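Local coordinates for protein glycogen synthase (Cyanobacterium sp. CLg1, PDB 6GNF) that is a bacterial glycogen synthase of the two-domain GT-B fold that binds adenosine-5'-diphosphate and a glycan, at residues T174-Q186 with A216-S228. Numbering follows the deposited sequence.
Sequences TSLLPLYLKEYYQ and ALNLPAKYLSDLS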
ATOM      1  N   THR A 174       5.602   1.657  12.181  1.00 43.87           N
ATOM      2  CA  THR A 174       6.136   0.650  13.080  1.00 43.47           C
ATOM      3  C   THR A 174       7.666   0.628  13.080  1.00 44.60           C
ATOM      4  O   THR A 174       8.282  -0.318  13.589  1.00 46.27           O
ATOM      5  CB  THR A 174       5.641  -0.742  12.662  1.00 43.68           C
ATOM      6  OG1 THR A 174       6.147  -1.047  11.352  1.00 45.01           O
ATOM      7  CG2 THR A 174       4.121  -0.781  12.671  1.00 45.17           C
ATOM      8  N   SER A 175       8.294   1.661  12.523  1.00 45.95           N
ATOM      9  CA  SER A 175       9.738   1.629  12.302  1.00 45.62           C
ATOM     10  C   SER A 175      10.576   1.874  13.560  1.00 46.37           C
ATOM     11  O   SER A 175      11.784   1.735  13.496  1.00 48.37           O
ATOM     12  CB  SER A 175      10.144   2.599  11.184  1.00 46.33           C
ATOM     13  OG  SER A 175       9.830   3.929  11.530  1.00 48.78           O
ATOM     14  N   LEU A 176       9.949   2.249  14.676  1.00 48.07           N
ATOM     15  CA  LEU A 176      10.659   2.355  15.960  1.00 48.10           C
ATOM     16  C   LEU A 176      10.725   1.024  16.724  1.00 47.11           C
ATOM     17  O   LEU A 176      11.452   0.897  17.703  1.00 49.61           O
ATOM     18  CB  LEU A 176      10.014   3.399  16.867  1.00 46.30           C
ATOM     19  CG  LEU A 176       9.955   4.843  16.382  1.00 48.15           C
ATOM     20  CD1 LEU A 176       9.160   5.655  17.392  1.00 48.65           C
ATOM     21  CD2 LEU A 176      11.331   5.442  16.191  1.00 51.20           C
ATOM     22  N   LEU A 177       9.975   0.023  16.291  1.00 46.56           N
ATOM     23  CA  LEU A 177       9.958  -1.264  16.996  1.00 47.13           C
ATOM     24  C   LEU A 177      11.356  -1.878  17.220  1.00 47.89           C
ATOM     25  O   LEU A 177      11.625  -2.440  18.283  1.00 48.14           O
ATOM     26  CB  LEU A 177       9.037  -2.256  16.278  1.00 46.26           C
ATOM     27  CG  LEU A 177       8.889  -3.635  16.927  1.00 46.46           C
ATOM     28  CD1 LEU A 177       7.482  -4.181  16.718  1.00 45.90           C
ATOM     29  CD2 LEU A 177       9.928  -4.615  16.391  1.00 46.28           C
ATOM     30  N   PRO A 178      12.246  -1.798  16.217  1.00 47.69           N
ATOM     31  CA  PRO A 178      13.601  -2.314  16.430  1.00 47.74           C
ATOM     32  C   PRO A 178      14.369  -1.587  17.532  1.00 48.49           C
ATOM     33  O   PRO A 178      15.167  -2.210  18.231  1.00 50.15           O
ATOM     34  CB  PRO A 178      14.279  -2.101  15.077  1.00 47.90           C
ATOM     35  CG  PRO A 178      13.165  -2.081  14.093  1.00 48.22           C
ATOM     36  CD  PRO A 178      12.027  -1.416  14.811  1.00 47.63           C
ATOM     37  N   LEU A 179      14.099  -0.299  17.713  1.00 47.84           N
ATOM     38  CA  LEU A 179      14.752   0.464  18.769  1.00 47.25           C
ATOM     39  C   LEU A 179      14.222   0.031  20.128  1.00 47.84           C
ATOM     40  O   LEU A 179      15.000  -0.177  21.063  1.00 49.92           O
ATOM     41  CB  LEU A 179      14.566   1.974  18.581  1.00 47.65           C
ATOM     42  CG  LEU A 179      15.412   2.615  17.476  1.00 48.14           C
ATOM     43  CD1 LEU A 179      14.953   2.194  16.093  1.00 49.08           C
ATOM     44  CD2 LEU A 179      15.382   4.129  17.585  1.00 49.42           C
ATOM     45  N   TYR A 180      12.902  -0.092  20.251  1.00 45.94           N
ATOM     46  CA  TYR A 180      12.297  -0.542  21.501  1.00 44.97           C
ATOM     47  C   TYR A 180      12.697  -1.979  21.837  1.00 46.15           C
ATOM     48  O   TYR A 180      12.936  -2.295  23.003  1.00 45.99           O
ATOM     49  CB  TYR A 180      10.776  -0.429  21.456  1.00 43.75           C
ATOM     50  CG  TYR A 180      10.268   0.991  21.444  1.00 44.47           C
ATOM     51  CD1 TYR A 180      10.592   1.872  22.466  1.00 46.81           C
ATOM     52  CD2 TYR A 180       9.451   1.453  20.422  1.00 44.14           C
ATOM     53  CE1 TYR A 180      10.125   3.180  22.465  1.00 48.37           C
ATOM     54  CE2 TYR A 180       8.979   2.759  20.411  1.00 45.03           C
ATOM     55  CZ  TYR A 180       9.318   3.620  21.429  1.00 47.62           C
ATOM     56  OH  TYR A 180       8.850   4.916  21.418  1.00 46.79           O
ATOM     57  N   LEU A 181      12.787  -2.832  20.819  1.00 44.09           N
ATOM     58  CA  LEU A 181      13.251  -4.209  21.004  1.00 44.51           C
ATOM     59  C   LEU A 181      14.609  -4.231  21.696  1.00 44.44           C
ATOM     60  O   LEU A 181      14.830  -4.994  22.637  1.00 46.13           O
ATOM     61  CB  LEU A 181      13.367  -4.928  19.656  1.00 42.54           C
ATOM     62  CG  LEU A 181      13.945  -6.340  19.691  1.00 42.75           C
ATOM     63  CD1 LEU A 181      13.097  -7.249  20.568  1.00 42.94           C
ATOM     64  CD2 LEU A 181      14.063  -6.915  18.295  1.00 43.21           C
ATOM     65  N   LYS A 182      15.534  -3.426  21.193  1.00 46.00           N
ATOM     66  CA  LYS A 182      16.867  -3.333  21.788  1.00 47.14           C
ATOM     67  C   LYS A 182      16.848  -2.735  23.178  1.00 48.29           C
ATOM     68  O   LYS A 182      17.488  -3.257  24.091  1.00 48.90           O
ATOM     69  CB  LYS A 182      17.784  -2.492  20.918  1.00 47.91           C
ATOM     70  CG  LYS A 182      18.157  -3.211  19.654  1.00 47.69           C
ATOM     71  CD  LYS A 182      19.008  -2.356  18.749  1.00 49.80           C
ATOM     72  CE  LYS A 182      19.349  -3.153  17.510  1.00 49.66           C
ATOM     73  NZ  LYS A 182      20.146  -2.328  16.587  1.00 54.22           N
ATOM     74  N   GLU A 183      16.157  -1.612  23.324  1.00 48.96           N
ATOM     75  CA  GLU A 183      16.246  -0.841  24.554  1.00 49.28           C
ATOM     76  C   GLU A 183      15.473  -1.460  25.707  1.00 49.30           C
ATOM     77  O   GLU A 183      16.015  -1.579  26.794  1.00 52.25           O
ATOM     78  CB  GLU A 183      15.790   0.599  24.317  1.00 48.72           C
ATOM     79  CG  GLU A 183      16.028   1.536  25.492  1.00 50.32           C
ATOM     80  CD  GLU A 183      17.487   1.610  25.930  1.00 53.26           C
ATOM     81  OE1 GLU A 183      18.407   1.337  25.114  1.00 54.08           O
ATOM     82  OE2 GLU A 183      17.725   1.963  27.098  1.00 55.24           O
ATOM     83  N   TYR A 184      14.234  -1.863  25.464  1.00 48.87           N
ATOM     84  CA  TYR A 184      13.363  -2.347  26.527  1.00 49.43           C
ATOM     85  C   TYR A 184      13.477  -3.847  26.778  1.00 47.28           C
ATOM     86  O   TYR A 184      13.137  -4.291  27.854  1.00 48.55           O
ATOM     87  CB  TYR A 184      11.899  -2.049  26.188  1.00 52.06           C
ATOM     88  CG  TYR A 184      11.481  -0.589  26.160  1.00 54.47           C
ATOM     89  CD1 TYR A 184      12.401   0.456  26.305  1.00 55.69           C
ATOM     90  CD2 TYR A 184      10.143  -0.258  25.948  1.00 57.25           C
ATOM     91  CE1 TYR A 184      11.987   1.783  26.262  1.00 57.26           C
ATOM     92  CE2 TYR A 184       9.720   1.066  25.913  1.00 59.10           C
ATOM     93  CZ  TYR A 184      10.639   2.084  26.063  1.00 60.25           C
ATOM     94  OH  TYR A 184      10.199   3.386  26.014  1.00 63.40           O
ATOM     95  N   TYR A 185      13.920  -4.626  25.794  1.00 48.62           N
ATOM     96  CA  TYR A 185      13.901  -6.095  25.921  1.00 48.07           C
ATOM     97  C   TYR A 185      15.286  -6.718  25.911  1.00 50.64           C
ATOM     98  O   TYR A 185      15.727  -7.276  26.918  1.00 49.58           O
ATOM     99  CB  TYR A 185      13.010  -6.719  24.837  1.00 46.13           C
ATOM    100  CG  TYR A 185      11.546  -6.438  25.076  1.00 44.91           C
ATOM    101  CD1 TYR A 185      10.967  -5.255  24.628  1.00 43.06           C
ATOM    102  CD2 TYR A 185      10.756  -7.329  25.789  1.00 45.16           C
ATOM    103  CE1 TYR A 185       9.636  -4.977  24.848  1.00 43.90           C
ATOM    104  CE2 TYR A 185       9.415  -7.061  26.025  1.00 45.07           C
ATOM    105  CZ  TYR A 185       8.859  -5.889  25.550  1.00 44.84           C
ATOM    106  OH  TYR A 185       7.532  -5.624  25.765  1.00 44.02           O
ATOM    107  N   GLN A 186      15.996  -6.564  24.803  1.00 51.37           N
ATOM    108  CA  GLN A 186      17.287  -7.226  24.641  1.00 54.34           C
ATOM    109  C   GLN A 186      18.340  -6.754  25.633  1.00 56.61           C
ATOM    110  O   GLN A 186      19.258  -7.504  25.947  1.00 59.17           O
ATOM    111  CB  GLN A 186      17.795  -7.069  23.214  1.00 52.93           C
ATOM    112  CG  GLN A 186      16.917  -7.804  22.219  1.00 52.85           C
ATOM    113  CD  GLN A 186      17.426  -7.688  20.815  1.00 53.66           C
ATOM    114  OE1 GLN A 186      17.922  -6.641  20.417  1.00 54.49           O
ATOM    115  NE2 GLN A 186      17.252  -8.748  20.036  1.00 55.39           N
ATOM    116  N   ALA A 216       8.815  12.442  23.546  1.00 50.54           N
ATOM    117  CA  ALA A 216       7.634  11.603  23.488  1.00 50.18           C
ATOM    118  C   ALA A 216       7.927  10.152  23.113  1.00 50.47           C
ATOM    119  O   ALA A 216       7.064   9.294  23.300  1.00 53.42           O
ATOM    120  CB  ALA A 216       6.620  12.192  22.517  1.00 50.35           C
ATOM    121  N   LEU A 217       9.109   9.877  22.574  1.00 50.92           N
ATOM    122  CA  LEU A 217       9.479   8.509  22.190  1.00 49.54           C
ATOM    123  C   LEU A 217       9.922   7.628  23.361  1.00 49.46           C
ATOM    124  O   LEU A 217       9.928   6.414  23.239  1.00 49.96           O
ATOM    125  CB  LEU A 217      10.587   8.550  21.131  1.00 50.02           C
ATOM    126  CG  LEU A 217      10.243   9.347  19.867  1.00 50.20           C
ATOM    127  CD1 LEU A 217      11.389   9.284  18.873  1.00 50.55           C
ATOM    128  CD2 LEU A 217       8.962   8.828  19.238  1.00 48.82           C
ATOM    129  N   ASN A 218      10.274   8.238  24.490  1.00 52.78           N
ATOM    130  CA  ASN A 218      10.844   7.519  25.638  1.00 55.58           C
ATOM    131  C   ASN A 218      12.008   6.620  25.269  1.00 54.90           C
ATOM    132  O   ASN A 218      12.030   5.438  25.643  1.00 51.80           O
ATOM    133  CB  ASN A 218       9.781   6.691  26.362  1.00 56.87           C
ATOM    134  CG  ASN A 218       8.683   7.546  26.940  1.00 59.02           C
ATOM    135  OD1 ASN A 218       8.869   8.237  27.943  1.00 59.61           O
ATOM    136  ND2 ASN A 218       7.513   7.477  26.327  1.00 59.86           N
ATOM    137  N   LEU A 219      12.955   7.193  24.533  1.00 54.13           N
ATOM    138  CA  LEU A 219      14.178   6.509  24.188  1.00 52.81           C
ATOM    139  C   LEU A 219      15.351   7.345  24.660  1.00 54.54           C
ATOM    140  O   LEU A 219      15.311   8.577  24.591  1.00 55.83           O
ATOM    141  CB  LEU A 219      14.266   6.319  22.684  1.00 52.69           C
ATOM    142  CG  LEU A 219      13.334   5.284  22.075  1.00 50.91           C
ATOM    143  CD1 LEU A 219      13.319   5.432  20.566  1.00 50.83           C
ATOM    144  CD2 LEU A 219      13.755   3.874  22.464  1.00 50.82           C
ATOM    145  N   PRO A 220      16.427   6.679  25.093  1.00 52.75           N
ATOM    146  CA  PRO A 220      17.607   7.417  25.499  1.00 52.46           C
ATOM    147  C   PRO A 220      18.344   8.047  24.318  1.00 53.20           C
ATOM    148  O   PRO A 220      18.007   7.786  23.163  1.00 54.17           O
ATOM    149  CB  PRO A 220      18.459   6.357  26.195  1.00 52.69           C
ATOM    150  CG  PRO A 220      18.040   5.069  25.587  1.00 52.03           C
ATOM    151  CD  PRO A 220      16.615   5.219  25.168  1.00 51.18           C
ATOM    152  N   ALA A 221      19.289   8.926  24.629  1.00 53.34           N
ATOM    153  CA  ALA A 221      19.958   9.729  23.630  1.00 54.96           C
ATOM    154  C   ALA A 221      20.855   8.912  22.712  1.00 57.89           C
ATOM    155  O   ALA A 221      21.275   9.432  21.683  1.00 55.51           O
ATOM    156  CB  ALA A 221      20.763  10.835  24.297  1.00 56.95           C
ATOM    157  N   LYS A 222      21.154   7.661  23.062  1.00 58.56           N
ATOM    158  CA  LYS A 222      21.987   6.837  22.186  1.00 59.35           C
ATOM    159  C   LYS A 222      21.320   6.570  20.838  1.00 54.73           C
ATOM    160  O   LYS A 222      21.993   6.221  19.892  1.00 53.93           O
ATOM    161  CB  LYS A 222      22.395   5.521  22.852  1.00 62.05           C
ATOM    162  CG  LYS A 222      21.257   4.564  23.112  1.00 63.99           C
ATOM    163  CD  LYS A 222      21.699   3.411  23.993  1.00 70.91           C
ATOM    164  CE  LYS A 222      22.425   2.339  23.200  1.00 74.37           C
ATOM    165  NZ  LYS A 222      22.807   1.216  24.104  1.00 77.60           N
ATOM    166  N   TYR A 223      20.000   6.726  20.743  1.00 52.88           N
ATOM    167  CA  TYR A 223      19.305   6.566  19.458  1.00 53.54           C
ATOM    168  C   TYR A 223      19.090   7.882  18.700  1.00 55.24           C
ATOM    169  O   TYR A 223      18.488   7.893  17.624  1.00 52.17           O
ATOM    170  CB  TYR A 223      17.978   5.854  19.665  1.00 53.33           C
ATOM    171  CG  TYR A 223      18.150   4.492  20.285  1.00 55.26           C
ATOM    172  CD1 TYR A 223      18.539   3.394  19.522  1.00 55.81           C
ATOM    173  CD2 TYR A 223      17.952   4.306  21.638  1.00 56.92           C
ATOM    174  CE1 TYR A 223      18.711   2.143  20.101  1.00 57.43           C
ATOM    175  CE2 TYR A 223      18.120   3.067  22.220  1.00 58.27           C
ATOM    176  CZ  TYR A 223      18.499   1.992  21.451  1.00 58.70           C
ATOM    177  OH  TYR A 223      18.645   0.778  22.078  1.00 65.46           O
ATOM    178  N   LEU A 224      19.592   8.981  19.251  1.00 56.91           N
ATOM    179  CA  LEU A 224      19.335  10.305  18.707  1.00 59.83           C
ATOM    180  C   LEU A 224      19.971  10.483  17.334  1.00 60.88           C
ATOM    181  O   LEU A 224      19.361  11.040  16.421  1.00 61.60           O
ATOM    182  CB  LEU A 224      19.879  11.373  19.647  1.00 63.33           C
ATOM    183  CG  LEU A 224      18.913  12.445  20.121  1.00 66.25           C
ATOM    184  CD1 LEU A 224      19.693  13.453  20.958  1.00 67.94           C
ATOM    185  CD2 LEU A 224      18.222  13.121  18.950  1.00 68.34           C
ATOM    186  N   SER A 225      21.203  10.013  17.203  1.00 59.52           N
ATOM    187  CA  SER A 225      21.908  10.081  15.939  1.00 61.94           C
ATOM    188  C   SER A 225      21.213   9.296  14.821  1.00 59.59           C
ATOM    189  O   SER A 225      21.136   9.773  13.690  1.00 61.77           O
ATOM    190  CB  SER A 225      23.342   9.591  16.116  1.00 64.84           C
ATOM    191  OG  SER A 225      23.985   9.495  14.865  1.00 71.14           O
ATOM    192  N   ASP A 226      20.718   8.103  15.136  1.00 56.90           N
ATOM    193  CA  ASP A 226      19.990   7.284  14.163  1.00 56.07           C
ATOM    194  C   ASP A 226      18.700   7.980  13.703  1.00 56.08           C
ATOM    195  O   ASP A 226      18.340   7.921  12.535  1.00 56.75           O
ATOM    196  CB  ASP A 226      19.631   5.921  14.754  1.00 55.58           C
ATOM    197  CG  ASP A 226      20.826   5.006  14.932  1.00 57.28           C
ATOM    198  OD1 ASP A 226      21.871   5.203  14.283  1.00 61.74           O
ATOM    199  OD2 ASP A 226      20.700   4.059  15.740  1.00 58.72           O
ATOM    200  N   LEU A 227      18.029   8.658  14.631  1.00 54.53           N
ATOM    201  CA  LEU A 227      16.793   9.380  14.332  1.00 53.89           C
ATOM    202  C   LEU A 227      17.028  10.704  13.601  1.00 56.78           C
ATOM    203  O   LEU A 227      16.121  11.257  12.992  1.00 56.65           O
ATOM    204  CB  LEU A 227      16.022   9.659  15.624  1.00 53.74           C
ATOM    205  CG  LEU A 227      15.311   8.443  16.217  1.00 52.60           C
ATOM    206  CD1 LEU A 227      15.080   8.615  17.709  1.00 54.20           C
ATOM    207  CD2 LEU A 227      13.998   8.204  15.492  1.00 53.80           C
ATOM    208  N   SER A 228      18.245  11.223  13.670  1.00 57.89           N
ATOM    209  CA  SER A 228      18.533  12.562  13.180  1.00 61.36           C
ATOM    210  C   SER A 228      18.490  12.671  11.665  1.00 59.79           C
ATOM    211  O   SER A 228      18.753  11.703  10.952  1.00 57.90           O
ATOM    212  CB  SER A 228      19.884  13.014  13.714  1.00 64.63           C
ATOM    213  OG  SER A 228      19.802  13.099  15.135  1.00 68.11           O
TER
HETATM  214  O   HOH W   1      20.904   0.015  25.969  1.00 71.04           O
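The ring of Tyr223 lies between Leu179, whose CB sits 4.3 Å above one face toward the rim, and the CG of its own neighbour Lys222 on the opposite face; Glu183 OE1 and Pro220 CD meet its edge. Helix 177-186 belongs to a beta-alpha-beta crossover of the N-terminal Rossmann-like domain, joining the parallel strands 166-170 and 195-200, and segment 216-228 packs along its flank. Two more rings meet the loop edge-on. Tyr180 CB points away from the loop, but its ring swings back so that OH donates to Leu217 O at 2.6 Å, in the carbonyl plane on a lone pair (C=O...O angle 130°). One turn on, Tyr184 OH reaches Asn218 O at 2.8 Å, tilted from that carbonyl's plane, while Tyr180 CD1 covers one face of the Tyr184 ring. Successive loop carbonyls are thus held by hydroxyls one helical turn apart. Helix 132-144 also touches Tyr180, and Asn218 ND2 donates to Gly83 O. Between the tyrosine bonds and Tyr223 sits Leu219, its CD2 against Tyr180 CD1 and CE1, its CD1 against Leu179 CD2. Toward the helix start Leu176 CD1 meets Leu217 CD2, the side chains crossing at about a right angle, and Leu179 CD2 presses on Tyr223 CB at 3.7 Å. Glu183 bends at chi2 (57°), laying its carboxylate over Pro220 CG with its plane 79° from the Tyr223 ring. Tyr223 OH lies 3.1 Å from Glu183 OE1, close enough for a hydrogen bond, though its proton could turn to another acceptor. A water donates to Glu183 OE1 at 3.0 Å and accepts from Lys222 NZ at 2.9 Å.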